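Local coordinates for protein 3-carboxy-cis,cis-muconate cycloisomerase (Pseudomonas putida, PDB 1RE5) that belongs to the lyase family of mostly helical enzymes, which also includes the adenylosuccinate lyases, and assembles from four copies of its chain, at residues E17-R22 against L116-A121; D30-L35 against Y99-A104; S106-D111 against V189-G194; T228-L233 against M309-E314. All coordinates share one frame; numbering follows the deposited sequence.

Contact 1. Residues E17-R22 against L116-A121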
loop_
_atom_site.group_PDB
_atom_site.type_symbol
_atom_site.label_atom_id
_atom_site.label_comp_id
_atom_site.label_asym_id
_atom_site.label_seq_id
_atom_site.Cartn_x
_atom_site.Cartn_y
_atom_site.Cartn_z
ATOM N N GLU D 17 4.020 -16.512 20.711
ATOM C CA GLU D 17 5.133 -17.206 21.345
ATOM C C GLU D 17 6.261 -17.409 20.326
ATOM O O GLU D 17 7.448 -17.201 20.626
ATOM C CB GLU D 17 4.666 -18.552 21.900
ATOM C CG GLU D 17 5.655 -19.192 22.862
ATOM C CD GLU D 17 6.087 -18.227 23.957
ATOM O OE1 GLU D 17 5.193 -17.603 24.574
ATOM O OE2 GLU D 17 7.308 -18.090 24.205
ATOM N N ILE D 18 5.886 -17.807 19.118
ATOM C CA ILE D 18 6.866 -18.007 18.068
ATOM C C ILE D 18 7.544 -16.683 17.735
ATOM O O ILE D 18 8.763 -16.624 17.570
ATOM C CB ILE D 18 6.214 -18.542 16.778
ATOM C CG1 ILE D 18 5.692 -19.960 17.004
ATOM C CG2 ILE D 18 7.217 -18.503 15.630
ATOM C CD1 ILE D 18 5.161 -20.623 15.739
ATOM N N PHE D 19 6.763 -15.614 17.633
ATOM C CA PHE D 19 7.339 -14.325 17.290
ATOM C C PHE D 19 7.476 -13.432 18.493
ATOM O O PHE D 19 6.790 -12.417 18.636
ATOM C CB PHE D 19 6.522 -13.651 16.192
ATOM C CG PHE D 19 6.646 -14.338 14.866
ATOM C CD1 PHE D 19 7.825 -14.248 14.135
ATOM C CD2 PHE D 19 5.612 -15.135 14.377
ATOM C CE1 PHE D 19 7.978 -14.949 12.936
ATOM C CE2 PHE D 19 5.761 -15.837 13.175
ATOM C CZ PHE D 19 6.943 -15.743 12.457
ATOM N N SER D 20 8.387 -13.844 19.364
ATOM C CA SER D 20 8.704 -13.131 20.588
ATOM C C SER D 20 10.213 -13.036 20.559
ATOM O O SER D 20 10.860 -13.655 19.705
ATOM C CB SER D 20 8.270 -13.956 21.794
ATOM O OG SER D 20 8.867 -15.245 21.752
ATOM N N ASP D 21 10.787 -12.272 21.475
ATOM C CA ASP D 21 12.237 -12.169 21.496
ATOM C C ASP D 21 12.850 -13.550 21.698
ATOM O O ASP D 21 13.819 -13.923 21.035
ATOM C CB ASP D 21 12.673 -11.239 22.612
ATOM C CG ASP D 21 12.251 -9.826 22.360
ATOM O OD1 ASP D 21 12.517 -9.340 21.234
ATOM O OD2 ASP D 21 11.662 -9.211 23.278
ATOM N N ARG D 22 12.261 -14.311 22.609
ATOM C CA ARG D 22 12.744 -15.641 22.910
ATOM C C ARG D 22 12.768 -16.491 21.648
ATOM O O ARG D 22 13.757 -17.173 21.371
ATOM C CB ARG D 22 11.838 -16.281 23.955
ATOM C CG ARG D 22 12.337 -17.600 24.530
ATOM C CD ARG D 22 11.263 -18.662 24.383
ATOM N NE ARG D 22 11.282 -19.266 23.050
ATOM C CZ ARG D 22 10.197 -19.582 22.350
ATOM N NH1 ARG D 22 8.993 -19.345 22.846
ATOM N NH2 ARG D 22 10.314 -20.157 21.159
ATOM N N LEU D 116 13.312 -20.988 10.474
ATOM C CA LEU D 116 12.899 -21.950 11.490
ATOM C C LEU D 116 11.600 -21.462 12.129
ATOM O O LEU D 116 10.672 -22.246 12.331
ATOM C CB LEU D 116 13.990 -22.136 12.555
ATOM C CG LEU D 116 15.250 -22.874 12.069
ATOM C CD1 LEU D 116 16.229 -23.021 13.224
ATOM C CD2 LEU D 116 14.884 -24.239 11.497
ATOM N N GLN D 117 11.525 -20.167 12.431
ATOM C CA GLN D 117 10.311 -19.618 13.035
ATOM C C GLN D 117 9.160 -19.733 12.055
ATOM O O GLN D 117 8.033 -20.048 12.434
ATOM C CB GLN D 117 10.500 -18.152 13.423
ATOM C CG GLN D 117 11.606 -17.934 14.412
ATOM C CD GLN D 117 11.747 -16.490 14.805
ATOM O OE1 GLN D 117 10.953 -15.970 15.584
ATOM N NE2 GLN D 117 12.758 -15.822 14.257
ATOM N N LEU D 118 9.447 -19.484 10.787
ATOM C CA LEU D 118 8.414 -19.574 9.776
ATOM C C LEU D 118 7.865 -20.989 9.682
ATOM O O LEU D 118 6.670 -21.189 9.478
ATOM C CB LEU D 118 8.962 -19.119 8.429
ATOM C CG LEU D 118 9.228 -17.616 8.335
ATOM C CD1 LEU D 118 9.656 -17.270 6.911
ATOM C CD2 LEU D 118 7.974 -16.833 8.714
ATOM N N ARG D 119 8.728 -21.983 9.842
ATOM C CA ARG D 119 8.251 -23.352 9.763
ATOM C C ARG D 119 7.274 -23.632 10.912
ATOM O O ARG D 119 6.219 -24.233 10.701
ATOM C CB ARG D 119 9.419 -24.337 9.803
ATOM C CG ARG D 119 8.974 -25.789 9.691
ATOM C CD ARG D 119 9.831 -26.674 10.582
ATOM N NE ARG D 119 11.008 -27.182 9.885
ATOM C CZ ARG D 119 12.215 -27.282 10.428
ATOM N NH1 ARG D 119 12.422 -26.898 11.684
ATOM N NH2 ARG D 119 13.205 -27.796 9.715
ATOM N N ASP D 120 7.609 -23.192 12.124
ATOM C CA ASP D 120 6.711 -23.411 13.253
ATOM C C ASP D 120 5.406 -22.699 12.990
ATOM O O ASP D 120 4.343 -23.204 13.350
ATOM C CB ASP D 120 7.300 -22.888 14.562
ATOM C CG ASP D 120 8.334 -23.816 15.139
ATOM O OD1 ASP D 120 8.372 -24.995 14.728
ATOM O OD2 ASP D 120 9.100 -23.369 16.016
ATOM N N ALA D 121 5.495 -21.525 12.366
ATOM C CA ALA D 121 4.314 -20.731 12.041
ATOM C C ALA D 121 3.482 -21.432 10.966
ATOM O O ALA D 121 2.261 -21.543 11.083
ATOM C CB ALA D 121 4.728 -19.361 11.555
#
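I18 and F19 meet Q117, L118, D120 and A121 largely through apolar contact. I18 points its CG1 branch anti to the carbonyl carbon (chi1 -67°), and CD1 runs on to press against helix 106-142, beside D120 CB and 3.5 Å from A121 N. The I18 and Q117 side chains pass in opposite directions, I18 CG2 4.0 Å from Q117 CB. F19 arrives with the rim of its ring: CZ lies 4.0 Å from L118 CD2, which sits at the edge near the ring plane, and F19 CE2 lies 4.0 Å from A121 CB, which approaches obliquely. CG2 of I18 covers one face of this ring, off centre.

Polar bonding braces the turn from within. S20, the N-cap of helix 21-40, accepts from G23 N through OG and donates to E17 O at 2.7 Å.

The contact thus sets a capped junction between helices 13-18 and 21-40 on the long helix 106-142. P328 and C331 of helix 319-347 pack on F19, L233 and F236 of helix 231-257 on L118, and the D21 carboxylate accepts hydrogen bonds from the backbone N of Q4 and L5 of the second subunit.

Contact 2. Residues D30-L35 against Y99-A104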
loop_
_atom_site.group_PDB
_atom_site.type_symbol
_atom_site.label_atom_id
_atom_site.label_comp_id
_atom_site.label_asym_id
_atom_site.label_seq_id
_atom_site.Cartn_x
_atom_site.Cartn_y
_atom_site.Cartn_z
ATOM N N ASP D 30 19.711 -21.951 17.524
ATOM C CA ASP D 30 19.520 -23.271 16.916
ATOM C C ASP D 30 20.448 -23.407 15.715
ATOM O O ASP D 30 21.012 -24.480 15.449
ATOM C CB ASP D 30 18.070 -23.442 16.456
ATOM C CG ASP D 30 17.145 -23.864 17.582
ATOM O OD1 ASP D 30 17.471 -23.609 18.768
ATOM O OD2 ASP D 30 16.084 -24.447 17.275
ATOM N N PHE D 31 20.596 -22.306 14.985
ATOM C CA PHE D 31 21.463 -22.282 13.822
ATOM C C PHE D 31 22.912 -22.489 14.258
ATOM O O PHE D 31 23.614 -23.334 13.700
ATOM C CB PHE D 31 21.345 -20.945 13.097
ATOM C CG PHE D 31 22.381 -20.750 12.028
ATOM C CD1 PHE D 31 22.271 -21.411 10.800
ATOM C CD2 PHE D 31 23.492 -19.935 12.263
ATOM C CE1 PHE D 31 23.244 -21.265 9.823
ATOM C CE2 PHE D 31 24.477 -19.784 11.287
ATOM C CZ PHE D 31 24.352 -20.452 10.062
ATOM N N GLU D 32 23.349 -21.716 15.253
ATOM C CA GLU D 32 24.720 -21.804 15.768
ATOM C C GLU D 32 25.096 -23.214 16.227
ATOM O O GLU D 32 26.150 -23.746 15.850
ATOM C CB GLU D 32 24.908 -20.814 16.919
ATOM C CG GLU D 32 24.785 -19.355 16.476
ATOM C CD GLU D 32 25.776 -18.983 15.368
ATOM O OE1 GLU D 32 25.547 -17.975 14.670
ATOM O OE2 GLU D 32 26.789 -19.689 15.194
ATOM N N ALA D 33 24.232 -23.814 17.044
ATOM C CA ALA D 33 24.467 -25.163 17.532
ATOM C C ALA D 33 24.575 -26.093 16.334
ATOM O O ALA D 33 25.549 -26.827 16.195
ATOM C CB ALA D 33 23.331 -25.599 18.434
ATOM N N ALA D 34 23.580 -26.053 15.458
ATOM C CA ALA D 34 23.597 -26.902 14.275
ATOM C C ALA D 34 24.877 -26.706 13.442
ATOM O O ALA D 34 25.390 -27.661 12.851
ATOM C CB ALA D 34 22.369 -26.615 13.425
ATOM N N LEU D 35 25.386 -25.470 13.400
ATOM C CA LEU D 35 26.595 -25.128 12.631
ATOM C C LEU D 35 27.796 -25.900 13.168
ATOM O O LEU D 35 28.496 -26.585 12.420
ATOM C CB LEU D 35 26.902 -23.624 12.729
ATOM C CG LEU D 35 27.432 -22.863 11.497
ATOM C CD1 LEU D 35 28.360 -21.772 11.968
ATOM C CD2 LEU D 35 28.180 -23.764 10.542
ATOM N N TYR D 99 35.359 -21.361 17.872
ATOM C CA TYR D 99 34.666 -22.155 16.859
ATOM C C TYR D 99 33.221 -21.741 16.575
ATOM O O TYR D 99 32.615 -22.174 15.586
ATOM C CB TYR D 99 34.698 -23.635 17.255
ATOM C CG TYR D 99 36.087 -24.232 17.297
ATOM C CD1 TYR D 99 36.760 -24.416 18.511
ATOM C CD2 TYR D 99 36.735 -24.606 16.119
ATOM C CE1 TYR D 99 38.045 -24.959 18.546
ATOM C CE2 TYR D 99 38.013 -25.147 16.140
ATOM C CZ TYR D 99 38.666 -25.324 17.352
ATOM O OH TYR D 99 39.931 -25.873 17.349
ATOM N N VAL D 100 32.664 -20.906 17.440
ATOM C CA VAL D 100 31.292 -20.470 17.264
ATOM C C VAL D 100 31.151 -19.560 16.045
ATOM O O VAL D 100 32.009 -18.710 15.785
ATOM C CB VAL D 100 30.782 -19.723 18.527
ATOM C CG1 VAL D 100 31.619 -18.490 18.776
ATOM C CG2 VAL D 100 29.325 -19.341 18.358
ATOM N N HIS D 101 30.077 -19.774 15.285
ATOM C CA HIS D 101 29.764 -18.959 14.112
ATOM C C HIS D 101 30.872 -18.995 13.064
ATOM O O HIS D 101 31.072 -18.032 12.332
ATOM C CB HIS D 101 29.501 -17.518 14.584
ATOM C CG HIS D 101 28.755 -16.673 13.602
ATOM N ND1 HIS D 101 29.385 -15.827 12.712
ATOM C CD2 HIS D 101 27.428 -16.541 13.369
ATOM C CE1 HIS D 101 28.480 -15.210 11.977
ATOM N NE2 HIS D 101 27.284 -15.625 12.354
ATOM N N LEU D 102 31.573 -20.120 12.978
ATOM C CA LEU D 102 32.679 -20.267 12.033
ATOM C C LEU D 102 32.295 -20.336 10.551
ATOM O O LEU D 102 31.560 -21.235 10.125
ATOM C CB LEU D 102 33.501 -21.512 12.384
ATOM C CG LEU D 102 34.727 -21.795 11.498
ATOM C CD1 LEU D 102 35.744 -20.668 11.653
ATOM C CD2 LEU D 102 35.353 -23.135 11.875
ATOM N N GLY D 103 32.812 -19.387 9.771
ATOM C CA GLY D 103 32.551 -19.361 8.340
ATOM C C GLY D 103 31.201 -18.816 7.907
ATOM O O GLY D 103 30.902 -18.781 6.707
ATOM N N ALA D 104 30.395 -18.383 8.872
ATOM C CA ALA D 104 29.067 -17.859 8.588
ATOM C C ALA D 104 28.993 -16.345 8.757
ATOM O O ALA D 104 29.760 -15.743 9.518
ATOM C CB ALA D 104 28.038 -18.533 9.501
#
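E32 CD lies at the edge of the H101 imidazole, carboxylate and ring planes 34° apart; the approach of E32 OE1 to this ring is too close in the model and therefore doubtful. One face of the imidazole is covered over its centre by CB of A104, from the same loop. A104 CB serves a second ring as well: it stands at the edge of F31, near its plane, 4.2 Å from F31 CE2, and E32 OE1 lies at the edge of the same phenyl group.

E32 gets there through a bend at chi2 (-57°), which folds the carboxylate back from an extended course. Its other oxygen, OE2, lies 3.5 Å from H101 CB and 4.1 Å from V100 CG2. Alongside, L35 points toward the loop, and its CD1 lies against it, 3.7 Å from L102 O and 4.1 Å from A104 CB.

The loop owes its shape to two successive type II beta turns, Y99-L102 and H101-A104. H101 takes the third position of the first with a positive phi of 59°, and G103 the third position of the second.

Helix 78-92 lies close by, V82 and L85 touching E32, V82 also H101 and L85 also V100. A109 and T112 of helix 106-142 pack on F31, as does L213 of helix 206-217, so the loop packs on helix 21-40 beside these three helices.

Contact 3. Residues S106-D111 against V189-G194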
loop_
_atom_site.group_PDB
_atom_site.type_symbol
_atom_site.label_atom_id
_atom_site.label_comp_id
_atom_site.label_asym_id
_atom_site.label_seq_id
_atom_site.Cartn_x
_atom_site.Cartn_y
_atom_site.Cartn_z
ATOM N N SER D 106 26.429 -12.837 9.441
ATOM C CA SER D 106 25.262 -12.501 10.257
ATOM C C SER D 106 23.919 -12.894 9.628
ATOM O O SER D 106 23.072 -13.522 10.275
ATOM C CB SER D 106 25.257 -11.000 10.558
ATOM O OG SER D 106 26.364 -10.632 11.363
ATOM N N GLN D 107 23.722 -12.530 8.365
ATOM C CA GLN D 107 22.467 -12.853 7.696
ATOM C C GLN D 107 22.180 -14.361 7.634
ATOM O O GLN D 107 21.020 -14.770 7.621
ATOM C CB GLN D 107 22.431 -12.246 6.286
ATOM C CG GLN D 107 21.036 -12.286 5.674
ATOM C CD GLN D 107 20.937 -11.593 4.341
ATOM O OE1 GLN D 107 19.863 -11.530 3.747
ATOM N NE2 GLN D 107 22.051 -11.067 3.860
ATOM N N ASP D 108 23.227 -15.182 7.593
ATOM C CA ASP D 108 23.034 -16.626 7.550
ATOM C C ASP D 108 22.271 -17.055 8.792
ATOM O O ASP D 108 21.310 -17.835 8.707
ATOM C CB ASP D 108 24.370 -17.363 7.529
ATOM C CG ASP D 108 25.127 -17.164 6.241
ATOM O OD1 ASP D 108 24.489 -17.155 5.174
ATOM O OD2 ASP D 108 26.368 -17.034 6.288
ATOM N N ALA D 109 22.696 -16.532 9.943
ATOM C CA ALA D 109 22.057 -16.880 11.210
ATOM C C ALA D 109 20.655 -16.294 11.314
ATOM O O ALA D 109 19.715 -16.956 11.762
ATOM C CB ALA D 109 22.904 -16.401 12.371
ATOM N N MET D 110 20.522 -15.041 10.902
ATOM C CA MET D 110 19.241 -14.354 10.940
ATOM C C MET D 110 18.169 -14.950 10.005
ATOM O O MET D 110 17.050 -15.247 10.439
ATOM C CB MET D 110 19.464 -12.898 10.601
ATOM C CG MET D 110 20.351 -12.199 11.581
ATOM S SD MET D 110 20.264 -10.436 11.285
ATOM C CE MET D 110 21.936 -10.142 10.690
ATOM N N ASP D 111 18.493 -15.119 8.726
ATOM C CA ASP D 111 17.519 -15.678 7.799
ATOM C C ASP D 111 17.167 -17.121 8.151
ATOM O O ASP D 111 15.998 -17.511 8.114
ATOM C CB ASP D 111 18.032 -15.620 6.351
ATOM C CG ASP D 111 17.814 -14.263 5.689
ATOM O OD1 ASP D 111 17.206 -13.357 6.312
ATOM O OD2 ASP D 111 18.256 -14.108 4.526
ATOM N N VAL D 189 14.070 -23.492 3.200
ATOM C CA VAL D 189 15.424 -23.708 2.717
ATOM C C VAL D 189 16.417 -23.055 3.670
ATOM O O VAL D 189 16.067 -22.141 4.431
ATOM C CB VAL D 189 15.632 -23.122 1.299
ATOM C CG1 VAL D 189 14.859 -23.940 0.280
ATOM C CG2 VAL D 189 15.200 -21.645 1.262
ATOM N N LEU D 190 17.655 -23.540 3.624
ATOM C CA LEU D 190 18.712 -23.027 4.477
ATOM C C LEU D 190 19.339 -21.775 3.865
ATOM O O LEU D 190 19.352 -21.616 2.642
ATOM C CB LEU D 190 19.799 -24.090 4.652
ATOM C CG LEU D 190 21.076 -23.601 5.350
ATOM C CD1 LEU D 190 20.841 -23.551 6.858
ATOM C CD2 LEU D 190 22.241 -24.512 4.997
ATOM N N GLN D 191 19.839 -20.886 4.722
ATOM C CA GLN D 191 20.515 -19.676 4.263
ATOM C C GLN D 191 21.941 -19.782 4.781
ATOM O O GLN D 191 22.217 -19.480 5.953
ATOM C CB GLN D 191 19.894 -18.401 4.836
ATOM C CG GLN D 191 20.578 -17.146 4.301
ATOM C CD GLN D 191 20.188 -16.847 2.862
ATOM O OE1 GLN D 191 19.284 -16.040 2.616
ATOM N NE2 GLN D 191 20.847 -17.502 1.908
ATOM N N PHE D 192 22.845 -20.211 3.906
ATOM C CA PHE D 192 24.243 -20.380 4.285
ATOM C C PHE D 192 25.117 -19.948 3.116
ATOM O O PHE D 192 25.307 -20.703 2.157
ATOM C CB PHE D 192 24.488 -21.854 4.632
ATOM C CG PHE D 192 25.813 -22.121 5.281
ATOM C CD1 PHE D 192 26.191 -21.431 6.435
ATOM C CD2 PHE D 192 26.671 -23.087 4.762
ATOM C CE1 PHE D 192 27.412 -21.704 7.065
ATOM C CE2 PHE D 192 27.884 -23.365 5.382
ATOM C CZ PHE D 192 28.257 -22.671 6.540
ATOM N N GLY D 193 25.642 -18.733 3.189
ATOM C CA GLY D 193 26.462 -18.248 2.104
ATOM C C GLY D 193 27.684 -17.492 2.563
ATOM O O GLY D 193 28.583 -17.240 1.763
ATOM N N GLY D 194 27.731 -17.127 3.841
ATOM C CA GLY D 194 28.880 -16.393 4.342
ATOM C C GLY D 194 28.981 -14.974 3.788
ATOM O O GLY D 194 28.217 -14.578 2.905
#
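D108 grips the loop 189-194 with both carboxylate oxygens. G193 N donates to D108 OD1 at 2.8 Å with an N-H...O angle of 157°, meeting the oxygen from above the carboxylate plane (41° out of it). The next amide, G194 N, donates to D108 OD2, also at 2.8 Å, though the position of that oxygen is less sure. An aspartate near a helix start thus binds two consecutive loop amides, and D108 CB rests 3.4 Å from Q191 O.

One helical turn further on, D111 and Q191 lie side by side and point the same way, D111 CB 3.6 Å from Q191 CG, with carboxylate and amide planes 36° apart. The main partner of the D111 carboxylate is R230, which forms a salt bridge with OD2.

A second layer sets these groups. In the model D108 OD2 also accepts from T105 N, just ahead of the helix. T112 OG1 hydrogen-bonds to both D108 O and Q191 N, bridging the two backbones, and L190 O accepts a hydrogen bond from W226 NE1.

The touching residues are all buried, joining the N-terminal turns of helix 106-142 to the loop that follows helix 162-187. F192, its CB directed away from the helix, packs on V209 and L213 of helix 206-217, while F31 of helix 21-40 packs against D108.

Contact 4. Residues T228-L233 against M309-E314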
loop_
_atom_site.group_PDB
_atom_site.type_symbol
_atom_site.label_atom_id
_atom_site.label_comp_id
_atom_site.label_asym_id
_atom_site.label_seq_id
_atom_site.Cartn_x
_atom_site.Cartn_y
_atom_site.Cartn_z
ATOM N N THR D 228 20.009 -11.651 -1.114
ATOM C CA THR D 228 19.273 -10.541 -1.710
ATOM C C THR D 228 18.219 -10.955 -2.755
ATOM O O THR D 228 17.801 -10.147 -3.602
ATOM C CB THR D 228 20.238 -9.479 -2.311
ATOM O OG1 THR D 228 21.013 -10.047 -3.372
ATOM C CG2 THR D 228 21.179 -8.969 -1.244
ATOM N N GLN D 229 17.807 -12.223 -2.690
ATOM C CA GLN D 229 16.749 -12.755 -3.552
ATOM C C GLN D 229 15.693 -13.179 -2.518
ATOM O O GLN D 229 15.727 -14.308 -2.005
ATOM C CB GLN D 229 17.246 -13.968 -4.340
ATOM C CG GLN D 229 18.289 -13.667 -5.430
ATOM C CD GLN D 229 17.779 -12.749 -6.536
ATOM O OE1 GLN D 229 16.570 -12.590 -6.720
ATOM N NE2 GLN D 229 18.704 -12.154 -7.286
ATOM N N ARG D 230 14.759 -12.276 -2.216
ATOM C CA ARG D 230 13.759 -12.531 -1.181
ATOM C C ARG D 230 12.367 -13.040 -1.602
ATOM O O ARG D 230 11.436 -13.053 -0.779
ATOM C CB ARG D 230 13.595 -11.255 -0.353
ATOM C CG ARG D 230 14.853 -10.408 -0.275
ATOM C CD ARG D 230 15.908 -11.105 0.532
ATOM N NE ARG D 230 15.602 -11.062 1.957
ATOM C CZ ARG D 230 16.183 -11.846 2.863
ATOM N NH1 ARG D 230 17.095 -12.736 2.487
ATOM N NH2 ARG D 230 15.864 -11.735 4.145
ATOM N N ASP D 231 12.214 -13.483 -2.847
ATOM C CA ASP D 231 10.907 -13.944 -3.293
ATOM C C ASP D 231 10.268 -14.997 -2.390
ATOM O O ASP D 231 9.049 -15.003 -2.211
ATOM C CB ASP D 231 10.997 -14.483 -4.709
ATOM C CG ASP D 231 11.979 -15.609 -4.822
ATOM O OD1 ASP D 231 11.571 -16.743 -5.162
ATOM O OD2 ASP D 231 13.166 -15.348 -4.552
ATOM N N ARG D 232 11.075 -15.887 -1.819
ATOM C CA ARG D 232 10.533 -16.928 -0.950
ATOM C C ARG D 232 9.738 -16.351 0.222
ATOM O O ARG D 232 8.632 -16.819 0.523
ATOM C CB ARG D 232 11.658 -17.832 -0.422
ATOM C CG ARG D 232 12.211 -18.797 -1.463
ATOM C CD ARG D 232 13.384 -19.610 -0.926
ATOM N NE ARG D 232 14.569 -19.392 -1.750
ATOM C CZ ARG D 232 15.091 -20.303 -2.561
ATOM N NH1 ARG D 232 14.543 -21.504 -2.650
ATOM N NH2 ARG D 232 16.140 -20.005 -3.304
ATOM N N LEU D 233 10.285 -15.332 0.883
ATOM C CA LEU D 233 9.592 -14.734 2.028
ATOM C C LEU D 233 8.356 -13.930 1.592
ATOM O O LEU D 233 7.315 -13.942 2.255
ATOM C CB LEU D 233 10.550 -13.827 2.814
ATOM C CG LEU D 233 11.879 -14.445 3.272
ATOM C CD1 LEU D 233 12.680 -13.423 4.087
ATOM C CD2 LEU D 233 11.601 -15.684 4.109
ATOM N N MET D 309 11.958 -5.744 -2.180
ATOM C CA MET D 309 12.610 -6.771 -2.986
ATOM C C MET D 309 13.850 -6.376 -3.797
ATOM O O MET D 309 14.779 -7.182 -3.947
ATOM C CB MET D 309 11.605 -7.414 -3.929
ATOM C CG MET D 309 10.725 -8.438 -3.260
ATOM S SD MET D 309 9.737 -9.337 -4.459
ATOM C CE MET D 309 10.901 -10.540 -5.076
ATOM N N PRO D 310 13.896 -5.145 -4.339
ATOM C CA PRO D 310 15.093 -4.794 -5.117
ATOM C C PRO D 310 16.327 -4.503 -4.256
ATOM O O PRO D 310 16.901 -3.414 -4.312
ATOM C CB PRO D 310 14.623 -3.589 -5.922
ATOM C CG PRO D 310 13.714 -2.905 -4.947
ATOM C CD PRO D 310 12.911 -4.049 -4.355
ATOM N N GLN D 311 16.735 -5.497 -3.469
ATOM C CA GLN D 311 17.883 -5.363 -2.572
ATOM C C GLN D 311 19.193 -5.439 -3.351
ATOM O O GLN D 311 19.434 -6.393 -4.096
ATOM C CB GLN D 311 17.817 -6.442 -1.488
ATOM C CG GLN D 311 16.444 -6.534 -0.835
ATOM C CD GLN D 311 16.450 -7.269 0.494
ATOM O OE1 GLN D 311 17.324 -8.100 0.754
ATOM N NE2 GLN D 311 15.461 -6.981 1.337
ATOM N N GLU D 312 20.038 -4.429 -3.160
ATOM C CA GLU D 312 21.294 -4.327 -3.897
ATOM C C GLU D 312 22.419 -5.293 -3.583
ATOM O O GLU D 312 22.713 -5.592 -2.417
ATOM C CB GLU D 312 21.842 -2.896 -3.805
ATOM C CG GLU D 312 20.989 -1.975 -2.957
ATOM C CD GLU D 312 21.318 -2.073 -1.491
ATOM O OE1 GLU D 312 20.571 -1.494 -0.669
ATOM O OE2 GLU D 312 22.334 -2.714 -1.172
ATOM N N HIS D 313 23.036 -5.773 -4.658
ATOM C CA HIS D 313 24.181 -6.653 -4.584
ATOM C C HIS D 313 24.105 -7.839 -3.625
ATOM O O HIS D 313 23.115 -8.580 -3.612
ATOM C CB HIS D 313 25.405 -5.805 -4.267
ATOM C CG HIS D 313 25.731 -4.811 -5.336
ATOM N ND1 HIS D 313 25.812 -5.156 -6.671
ATOM C CD2 HIS D 313 26.046 -3.498 -5.266
ATOM C CE1 HIS D 313 26.170 -4.097 -7.376
ATOM N NE2 HIS D 313 26.319 -3.077 -6.547
ATOM N N GLU D 314 25.154 -8.012 -2.822
ATOM C CA GLU D 314 25.241 -9.139 -1.896
ATOM C C GLU D 314 24.524 -9.000 -0.557
ATOM O O GLU D 314 24.299 -9.991 0.125
ATOM C CB GLU D 314 26.711 -9.489 -1.664
ATOM C CG GLU D 314 27.390 -10.077 -2.886
ATOM C CD GLU D 314 27.317 -9.153 -4.085
ATOM O OE1 GLU D 314 27.812 -8.000 -3.981
ATOM O OE2 GLU D 314 26.766 -9.583 -5.126
HETATM O O HOH W 1 14.926 -9.951 -4.155
#
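T228 places OG1 between its backbone N and carbonyl carbon (chi1 63°), and from there the hydroxyl donates to H313 O at 2.6 Å, nearly along the C=O axis (175°). The same rotation turns CG2 to the chain beyond, 3.4 Å from E314 C. R230, bent at chi2 and chi3, crosses the extended Q311 side chain at about a right angle. Its CD lies 3.3 Å from Q311 OE1, and guanidinium and amide planes are 19° apart. A bend at chi3 brings M309 CE over the start of the helix, 3.8 Å from D231 CA.

Between the backbones a water ties three groups: it donates to T228 O (2.9 Å) and to M309 O (2.8 Å) and accepts from R230 N (3.0 Å). M309 O also receives Q311 N across the inverse gamma turn centred on P310.

The polar ends are fixed from outside. Besides its bridge to D111, R230 pairs with E323, and Q311 NE2 bonds to A308 O. D231 is paired with R175 and R179 of the third subunit, and E314 with its K165.

R230 is the N-cap residue of helix 231-257, so this water-bridged junction at a subunit interface binds the helix start to the connection between helices 286-307 and 319-347. W320 of helix 319-347 touches R230 and Q311; the third subunit packs on Q229, P310, E312 and H313, and its K249 bonds to Q311 O.

Overall arrangement
Contacts 1 and 3 share helix 106-142, their centres about 16 Å apart, while contacts 1 and 2 share helix 21-40. Contact 2 is nested along the chain within contact 1, and the two touch where L116 CD1 packs 3.7 Å from D30 CB. Contacts 2 and 3, about 10 Å apart between centres, meet through F31 CD2 and A109 CA, 3.5 Å apart. Contact 3 is joined to contact 4, about 13 Å away between centres, by the salt bridge of D111 OD2 with R230 NH1 (2.7 Å). L118 and L233 bring contact 4 against contact 1. Residues 309-314 follow helix 286-307, which carries T296, R297, P299 and G300 of one dithiothreitol pocket and S303, T304 and A307 of another.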